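Side-chain contacts in KaiC domain-containing protein (Pyrococcus horikoshii, PDB 2ZTS), which binds ADP with magnesium through a P-loop and is probably an ATP-binding, KaiC-like member of the P-loop NTPase clan: residues 141-144 with 145-148; 190-193 with 194-197; 227-230 with 231-235; 51-54 with 55-58. All coordinates share one frame; numbering follows the deposited sequence.

Contact 1: residues 141-144 with 145-148; sequences IDSI and PSIA
S143 sits at the N-cap of helix 144-149, and its hydroxyl meets P145 and S146. Its CB lies 3.6 Å from P145 CD. Its OG, at the tip, lies 3.2 Å from P145 CD and accepts from S146 N at 3.0 Å, with an N-H...O angle of 149°. Chi1 of 72° places OG between the backbone N and carbonyl carbon, close to the amide that follows on the first turn. The same OG also bonds to E68. S146 OG in turn donates to S143 O at a short 2.5 Å, tilted 20° from the carbonyl plane. S146 N and I147 N add weak bonds to that oxygen. An alanine at S143 would lack OG, so S146 N would probably lose its capping partner and E68 its hydroxyl contact. A cis peptide joins D142 to S143. D142, a magnesium-site residue, lies about 4 Å from a bound magnesium ion (nearest side-chain atom) and bonds to T44 and T178. Before the cap, I141 CG2 touches I147 CD1 at 4.0 Å. The turn links strand 138-142 to helix 144-149. I144 and I141 rest on L177 of strand 174-179, and helix 157-171 covers them through L161 and L164.

Contact 2: residues 190-193 with 194-197; sequences SRYG and IEEF
E195 and E196 both bend at chi2, to 97° and -97°, and so swing their carboxylates back onto the loop from S190 to G193. The S190 torsion completes the meeting: it holds OG between the backbone N and the carbonyl carbon, which places OG beside the E196 carboxylate. S190 OG donates to E196 OE1 at 2.6 Å, on the syn side and close to the carboxylate plane. The same OG accepts from G193 N at 3.1 Å, an ST motif, so this hydroxyl ties the loop together from within. The E195 carboxylate lies against backbone amides. Its OE1 accepts from I194 N at 3.2 Å, nearly along the C-O axis. Y192 N reaches both oxygens, and R191 N reaches OE2, all by weak bonds. T179 also bonds to OE2. The Y192 ring and this carboxylate are tilted 42° to each other. R191 lies across that ring: its CG sits 3.7 Å above the plane, over the centre, and its NE gives a bond of 2.9 Å to Y192 OH. E154 then takes both R191 NH2 and Y192 OH. G193 has a positive phi that suits glycine, and its O lies 3.3 Å from F197 CE2, at the ring edge. That O also accepts from R191 NH1 of the third subunit, while R191 NH1 in this chain reaches G193 O of the second subunit. The loop thus helps join subunits. Several N-H groups and a hydroxyl surround the buried E195 carboxylate, which would probably favour its ionised form and keep it from turning.

Contact 3: residues 227-230 with 231-235; sequences RHSM and KKYPF. With ADP (adenosine-5'-diphosphate), chain D.
S229 and Y233 meet through their hydroxyls. S229 OG lies 2.3 Å from Y233 OH, near the plane of the ring and at its edge. The distance is very short, so the detail is doubtful, and either oxygen could be the donor. The S229 torsion explains the approach: with chi1 at 174°, OG points opposite the backbone N and out to the tyrosine. K231 N adds a weak bond to S229 OG at 3.5 Å. Next outward come the residues on the ADP side. H228 NE2 lies 3.1 Å from ADP O2' and makes a weak bond to ADP O3' at 3.4 Å. R227 CB touches adenine C2 at 3.5 Å. The selenium of selenomethionine M230 lies in the plane of the H228 ring, at its edge. H228 also rests on I220 and M223 of strand 214-223. This ADP sits at a subunit interface: K43 NZ and G40 N of the third subunit bond to it, as do K222 NZ and M223 N of this chain. Y233 packs on L22, and the S229 backbone is hydrogen-bonded to L22. H228 thus brings a ring nitrogen to the ribose hydroxyls, whereas R227 offers the base an aliphatic carbon.

Contact 4: residues 51-54 with 55-58; sequences IYKG and AEEY
K53 and E56 lie side by side on helix 43-58, the helix that follows the P-loop (Walker A) turn, and point the same way. Their spacing of three residues suits a salt bridge along one helix side. E56 OE1 accepts from K53 NZ at 2.9 Å through its syn lone pair. The lysine aliphatic chain follows the carboxylate too: its CD lies 3.4 Å from the same oxygen. The chain is bent at chi2 (-56°) and then runs extended, which carries NZ alongside E56. Y52 also packs on E56. E56 CB lies over one face of the Y52 ring, toward the rim, and the ring and carboxylate planes are 34° apart. E56 OE1 comes within 3.8 Å of Y52 CE2. Y52 OH is taken by the backbone N of D84, and W83 stacks on the ring, so these residues fix the tyrosine. E57 OE1 is 5.1 Å from K53 NZ, a second opposite charge nearby but not in contact. A leucine in place of K53 would remove NZ, and E56 OE1 would probably be left without its charged mate, with the carboxylate freer to turn. One turn on, E57 CB lies over the centre of one face of the Y58 ring. G54 CA meets that ring at its edge. Backbone bonds tie the turns together: E56 N donates to Y52 O, and E57 N to K53 O. Y58 CD2 sits 3.5 Å from this same K53 O.

In the fold
Contacts 1 and 2 lie side by side, with centres about 12 Å apart. A148 CB meets Y192 OH at 3.1 Å, and I144 CD1 meets E195 CG at 3.5 Å. Both lie near nucleotide sites. The D142 side chain in contact 1 is about 4 Å from a bound magnesium ion, and the F197 side chain in contact 2 is about 7 Å from one. Contact 3 touches an ADP directly, and its centre is about 22 Å from that of contact 2; both reach the third subunit. Contact 4 stands back on the P-loop helix, with the Y52 side chain about 13 Å from a bound ADP. Its nearest atoms to contact 1 are about 7 Å away.

Contact 1: residues 141-144 with 145-148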
# COMPACT_ATOMS: atom_id res chain seq x y z
N ILE C 141 -18.05 -7.55 24.38
CA ILE C 141 -17.31 -6.31 24.36
C ILE C 141 -17.46 -5.77 22.96
O ILE C 141 -16.90 -6.30 21.99
CB ILE C 141 -15.83 -6.53 24.76
CG1 ILE C 141 -15.77 -7.22 26.17
CG2 ILE C 141 -15.06 -5.20 24.70
CD1 ILE C 141 -14.39 -7.32 26.80
N ASP C 142 -18.29 -4.76 22.86
CA ASP C 142 -18.53 -4.02 21.65
C ASP C 142 -17.92 -2.65 21.88
O ASP C 142 -18.53 -1.85 22.49
CB ASP C 142 -20.04 -3.91 21.45
CG ASP C 142 -20.42 -3.45 20.07
OD1 ASP C 142 -21.59 -2.99 19.93
OD2 ASP C 142 -19.64 -3.59 19.07
N SER C 143 -16.71 -2.36 21.40
CA SER C 143 -15.98 -3.12 20.43
C SER C 143 -14.52 -2.90 20.75
O SER C 143 -14.16 -1.99 21.52
CB SER C 143 -16.27 -2.54 19.05
OG SER C 143 -15.62 -1.27 18.91
N ILE C 144 -13.67 -3.74 20.17
CA ILE C 144 -12.24 -3.51 20.28
C ILE C 144 -11.76 -2.15 19.71
O ILE C 144 -10.95 -1.49 20.32
CB ILE C 144 -11.48 -4.73 19.70
CG1 ILE C 144 -11.66 -5.92 20.66
CG2 ILE C 144 -10.03 -4.44 19.52
CD1 ILE C 144 -11.21 -7.18 20.01
N PRO C 145 -12.17 -1.75 18.53
CA PRO C 145 -11.76 -0.39 18.06
C PRO C 145 -12.23 0.73 19.01
O PRO C 145 -11.54 1.69 19.11
CB PRO C 145 -12.47 -0.25 16.71
CG PRO C 145 -12.77 -1.63 16.27
CD PRO C 145 -12.97 -2.47 17.52
N SER C 146 -13.37 0.57 19.69
CA SER C 146 -13.89 1.59 20.58
C SER C 146 -12.92 1.76 21.77
O SER C 146 -12.70 2.91 22.24
CB SER C 146 -15.32 1.29 21.05
OG SER C 146 -15.40 0.16 22.01
N ILE C 147 -12.31 0.65 22.21
CA ILE C 147 -11.30 0.70 23.25
C ILE C 147 -10.03 1.37 22.71
O ILE C 147 -9.45 2.23 23.33
CB ILE C 147 -10.94 -0.71 23.80
CG1 ILE C 147 -12.14 -1.41 24.45
CG2 ILE C 147 -9.76 -0.59 24.74
CD1 ILE C 147 -11.85 -2.90 24.81
N ALA C 148 -9.56 0.89 21.59
CA ALA C 148 -8.32 1.35 21.04
C ALA C 148 -8.34 2.84 20.78
O ALA C 148 -7.34 3.52 21.06
CB ALA C 148 -7.97 0.57 19.72

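Contact 2: residues 190-193 with 194-197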
# COMPACT_ATOMS: atom_id res chain seq x y z
N SER C 190 -9.53 -8.38 10.55
CA SER C 190 -9.76 -7.46 11.66
C SER C 190 -9.13 -6.09 11.42
O SER C 190 -8.38 -5.92 10.51
CB SER C 190 -9.11 -8.05 12.88
OG SER C 190 -7.73 -8.20 12.65
N ARG C 191 -9.40 -5.16 12.32
CA ARG C 191 -8.90 -3.82 12.22
C ARG C 191 -7.41 -3.80 12.46
O ARG C 191 -6.70 -3.12 11.73
CB ARG C 191 -9.57 -2.93 13.29
CG ARG C 191 -9.15 -1.49 13.17
CD ARG C 191 -10.10 -0.53 13.84
NE ARG C 191 -9.47 0.74 14.09
CZ ARG C 191 -9.64 1.85 13.38
NH1 ARG C 191 -10.42 1.89 12.30
NH2 ARG C 191 -8.94 2.92 13.72
N TYR C 192 -6.94 -4.49 13.52
CA TYR C 192 -5.52 -4.36 13.97
C TYR C 192 -4.59 -5.50 13.58
O TYR C 192 -3.38 -5.35 13.60
CB TYR C 192 -5.44 -4.08 15.51
CG TYR C 192 -6.08 -2.78 15.83
CD1 TYR C 192 -5.54 -1.57 15.37
CD2 TYR C 192 -7.24 -2.73 16.54
CE1 TYR C 192 -6.19 -0.33 15.64
CE2 TYR C 192 -7.90 -1.55 16.78
CZ TYR C 192 -7.37 -0.34 16.34
OH TYR C 192 -8.08 0.80 16.64
N GLY C 193 -5.16 -6.64 13.20
CA GLY C 193 -4.35 -7.83 12.86
C GLY C 193 -3.96 -8.63 14.07
O GLY C 193 -3.08 -9.50 13.99
N ILE C 194 -4.62 -8.36 15.20
CA ILE C 194 -4.23 -8.94 16.51
C ILE C 194 -5.44 -9.66 17.15
O ILE C 194 -5.29 -10.63 17.84
CB ILE C 194 -3.73 -7.80 17.43
CG1 ILE C 194 -2.52 -7.07 16.79
CG2 ILE C 194 -3.36 -8.33 18.74
CD1 ILE C 194 -2.13 -5.74 17.48
N GLU C 195 -6.63 -9.08 16.96
CA GLU C 195 -7.82 -9.52 17.61
C GLU C 195 -8.03 -11.04 17.46
O GLU C 195 -8.49 -11.69 18.40
CB GLU C 195 -9.02 -8.78 17.02
CG GLU C 195 -9.02 -7.29 17.26
CD GLU C 195 -8.45 -6.47 16.09
OE1 GLU C 195 -7.27 -6.67 15.76
OE2 GLU C 195 -9.24 -5.70 15.47
N GLU C 196 -7.81 -11.57 16.26
CA GLU C 196 -7.98 -13.02 15.98
C GLU C 196 -7.04 -13.94 16.78
O GLU C 196 -7.36 -15.12 16.98
CB GLU C 196 -7.78 -13.28 14.48
CG GLU C 196 -6.46 -12.77 13.94
CD GLU C 196 -6.52 -11.40 13.27
OE1 GLU C 196 -7.08 -10.42 13.81
OE2 GLU C 196 -5.91 -11.26 12.23
N PHE C 197 -5.89 -13.44 17.24
CA PHE C 197 -5.02 -14.21 18.11
C PHE C 197 -5.52 -14.43 19.55
O PHE C 197 -4.85 -15.14 20.30
CB PHE C 197 -3.60 -13.61 18.12
CG PHE C 197 -2.95 -13.68 16.80
CD1 PHE C 197 -2.33 -14.85 16.39
CD2 PHE C 197 -3.06 -12.63 15.91
CE1 PHE C 197 -1.78 -14.94 15.15
CE2 PHE C 197 -2.50 -12.71 14.67
CZ PHE C 197 -1.87 -13.85 14.27

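Contact 3: residues 227-230 with 231-235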
# COMPACT_ATOMS: atom_id res chain seq x y z
N ARG C 227 -17.21 -29.02 14.00
CA ARG C 227 -17.31 -29.23 12.55
C ARG C 227 -18.41 -28.27 12.14
O ARG C 227 -19.58 -28.65 12.13
CB ARG C 227 -17.65 -30.73 12.24
CG ARG C 227 -17.61 -31.27 10.74
CD ARG C 227 -17.21 -32.82 10.63
NE ARG C 227 -17.07 -33.49 9.30
CZ ARG C 227 -16.17 -33.20 8.32
NH1 ARG C 227 -15.33 -32.18 8.41
NH2 ARG C 227 -16.13 -33.93 7.20
N HIS C 228 -18.04 -27.02 11.86
CA HIS C 228 -19.01 -25.95 11.44
C HIS C 228 -19.11 -25.91 9.94
O HIS C 228 -18.16 -26.20 9.26
CB HIS C 228 -18.63 -24.52 11.94
CG HIS C 228 -17.24 -24.07 11.54
ND1 HIS C 228 -16.71 -24.29 10.30
CD2 HIS C 228 -16.29 -23.41 12.23
CE1 HIS C 228 -15.48 -23.81 10.25
NE2 HIS C 228 -15.19 -23.29 11.42
N SER C 229 -20.25 -25.47 9.44
CA SER C 229 -20.44 -25.23 8.02
C SER C 229 -19.41 -24.17 7.57
O SER C 229 -19.10 -23.26 8.33
CB SER C 229 -21.87 -24.75 7.80
OG SER C 229 -22.09 -24.37 6.47
N MSE C 230 -18.92 -24.30 6.35
CA MSE C 230 -17.95 -23.38 5.76
C MSE C 230 -18.56 -22.52 4.65
O MSE C 230 -17.83 -21.80 4.00
CB MSE C 230 -16.80 -24.18 5.13
CG MSE C 230 -16.11 -25.24 5.99
SE MSE C 230 -14.46 -24.56 6.94
CE MSE C 230 -14.04 -22.71 6.23
N LYS C 231 -19.87 -22.62 4.43
CA LYS C 231 -20.61 -21.84 3.42
C LYS C 231 -21.04 -20.46 3.90
O LYS C 231 -21.19 -20.25 5.09
CB LYS C 231 -21.90 -22.58 3.05
CG LYS C 231 -21.69 -24.01 2.51
CD LYS C 231 -22.94 -24.61 1.97
CE LYS C 231 -23.19 -25.98 2.65
NZ LYS C 231 -23.96 -26.90 1.73
N LYS C 232 -21.26 -19.55 2.95
CA LYS C 232 -21.86 -18.23 3.19
C LYS C 232 -23.36 -18.45 3.32
O LYS C 232 -23.92 -19.16 2.51
CB LYS C 232 -21.63 -17.28 1.97
CG LYS C 232 -20.29 -16.50 1.91
CD LYS C 232 -20.44 -15.12 1.21
CE LYS C 232 -20.05 -13.90 2.15
NZ LYS C 232 -19.90 -12.50 1.48
N TYR C 233 -24.00 -17.80 4.29
CA TYR C 233 -25.44 -17.95 4.52
C TYR C 233 -26.10 -16.59 4.44
O TYR C 233 -25.66 -15.71 5.15
CB TYR C 233 -25.74 -18.60 5.91
CG TYR C 233 -25.40 -20.07 5.97
CD1 TYR C 233 -26.37 -21.08 5.76
CD2 TYR C 233 -24.09 -20.47 6.17
CE1 TYR C 233 -26.02 -22.44 5.78
CE2 TYR C 233 -23.74 -21.79 6.20
CZ TYR C 233 -24.72 -22.78 6.00
OH TYR C 233 -24.34 -24.09 6.01
N PRO C 234 -27.18 -16.40 3.67
CA PRO C 234 -27.92 -15.12 3.72
C PRO C 234 -28.53 -14.81 5.06
O PRO C 234 -28.98 -15.74 5.78
CB PRO C 234 -29.07 -15.33 2.70
CG PRO C 234 -29.20 -16.79 2.55
CD PRO C 234 -27.80 -17.35 2.73
N PHE C 235 -28.60 -13.53 5.43
CA PHE C 235 -29.42 -13.19 6.60
C PHE C 235 -30.11 -11.87 6.53
O PHE C 235 -29.79 -11.00 5.73
CB PHE C 235 -28.64 -13.36 7.94
CG PHE C 235 -27.67 -12.22 8.30
CD1 PHE C 235 -28.09 -11.15 9.08
CD2 PHE C 235 -26.33 -12.31 8.00
CE1 PHE C 235 -27.20 -10.15 9.50
CE2 PHE C 235 -25.40 -11.33 8.39
CZ PHE C 235 -25.83 -10.23 9.14
PB ADP D . -5.57 -22.28 12.79
O1B ADP D . -4.84 -22.04 11.51
O2B ADP D . -6.32 -21.02 13.22
O3B ADP D . -4.53 -22.54 13.85
PA ADP D . -7.02 -24.58 13.65
O1A ADP D . -6.02 -25.70 13.50
O2A ADP D . -7.06 -23.84 14.96
O3A ADP D . -6.69 -23.40 12.54
O5' ADP D . -8.36 -25.20 13.06
C5' ADP D . -9.54 -25.15 13.79
C4' ADP D . -10.64 -25.53 12.83
O4' ADP D . -10.72 -26.93 12.67
C3' ADP D . -11.99 -25.02 13.31
O3' ADP D . -12.15 -23.74 12.81
C2' ADP D . -12.90 -26.02 12.70
O2' ADP D . -13.29 -25.70 11.41
C1' ADP D . -12.08 -27.29 12.62
N9 ADP D . -12.39 -28.14 13.77
C8 ADP D . -12.04 -27.91 15.09
N7 ADP D . -12.50 -28.94 15.84
C5 ADP D . -13.15 -29.79 15.01
C6 ADP D . -13.80 -30.98 15.28
N6 ADP D . -13.58 -31.55 16.46
N1 ADP D . -14.35 -31.66 14.22
C2 ADP D . -14.26 -31.14 12.91
N3 ADP D . -13.61 -29.93 12.65
C4 ADP D . -13.08 -29.30 13.70

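Contact 4: residues 51-54 with 55-58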
# COMPACT_ATOMS: atom_id res chain seq x y z
N ILE C 51 -26.84 -11.71 24.07
CA ILE C 51 -26.99 -11.43 25.50
C ILE C 51 -28.47 -11.44 25.88
O ILE C 51 -28.86 -12.09 26.86
CB ILE C 51 -26.40 -10.08 25.90
CG1 ILE C 51 -24.89 -10.04 25.69
CG2 ILE C 51 -26.68 -9.76 27.38
CD1 ILE C 51 -24.12 -11.04 26.48
N TYR C 52 -29.28 -10.75 25.09
CA TYR C 52 -30.68 -10.61 25.39
C TYR C 52 -31.43 -11.93 25.33
O TYR C 52 -32.23 -12.22 26.23
CB TYR C 52 -31.36 -9.66 24.46
CG TYR C 52 -32.80 -9.41 24.85
CD1 TYR C 52 -33.09 -8.62 25.93
CD2 TYR C 52 -33.86 -9.99 24.16
CE1 TYR C 52 -34.43 -8.40 26.34
CE2 TYR C 52 -35.22 -9.77 24.56
CZ TYR C 52 -35.48 -8.97 25.65
OH TYR C 52 -36.79 -8.70 26.09
N LYS C 53 -31.21 -12.69 24.27
CA LYS C 53 -31.82 -14.00 24.15
C LYS C 53 -31.21 -14.99 25.16
O LYS C 53 -31.89 -15.87 25.67
CB LYS C 53 -31.70 -14.58 22.75
CG LYS C 53 -32.54 -13.87 21.72
CD LYS C 53 -34.02 -13.86 22.13
CE LYS C 53 -34.96 -13.62 20.98
NZ LYS C 53 -36.33 -13.34 21.49
N GLY C 54 -29.92 -14.87 25.41
CA GLY C 54 -29.35 -15.64 26.48
C GLY C 54 -30.21 -15.51 27.75
O GLY C 54 -30.60 -16.51 28.31
N ALA C 55 -30.49 -14.29 28.16
CA ALA C 55 -31.25 -14.01 29.37
C ALA C 55 -32.74 -14.39 29.29
O ALA C 55 -33.28 -14.99 30.23
CB ALA C 55 -31.10 -12.53 29.76
N GLU C 56 -33.40 -14.01 28.19
CA GLU C 56 -34.84 -14.10 28.03
C GLU C 56 -35.29 -15.51 27.70
O GLU C 56 -36.31 -15.95 28.19
CB GLU C 56 -35.31 -13.17 26.90
CG GLU C 56 -36.83 -13.08 26.76
CD GLU C 56 -37.36 -13.12 25.34
OE1 GLU C 56 -36.57 -13.29 24.38
OE2 GLU C 56 -38.59 -12.99 25.19
N GLU C 57 -34.59 -16.20 26.81
CA GLU C 57 -35.03 -17.52 26.33
C GLU C 57 -34.37 -18.64 27.13
O GLU C 57 -35.00 -19.65 27.39
CB GLU C 57 -34.72 -17.71 24.82
CG GLU C 57 -35.88 -17.55 23.85
CD GLU C 57 -35.75 -18.47 22.65
OE1 GLU C 57 -34.90 -18.18 21.78
OE2 GLU C 57 -36.49 -19.50 22.57
N TYR C 58 -33.11 -18.47 27.50
CA TYR C 58 -32.32 -19.55 28.12
C TYR C 58 -31.94 -19.27 29.56
O TYR C 58 -31.22 -20.05 30.13
CB TYR C 58 -31.05 -19.86 27.30
CG TYR C 58 -31.31 -20.01 25.83
CD1 TYR C 58 -32.10 -21.04 25.35
CD2 TYR C 58 -30.77 -19.10 24.90
CE1 TYR C 58 -32.39 -21.19 24.01
CE2 TYR C 58 -31.05 -19.23 23.51
CZ TYR C 58 -31.85 -20.29 23.09
OH TYR C 58 -32.15 -20.45 21.79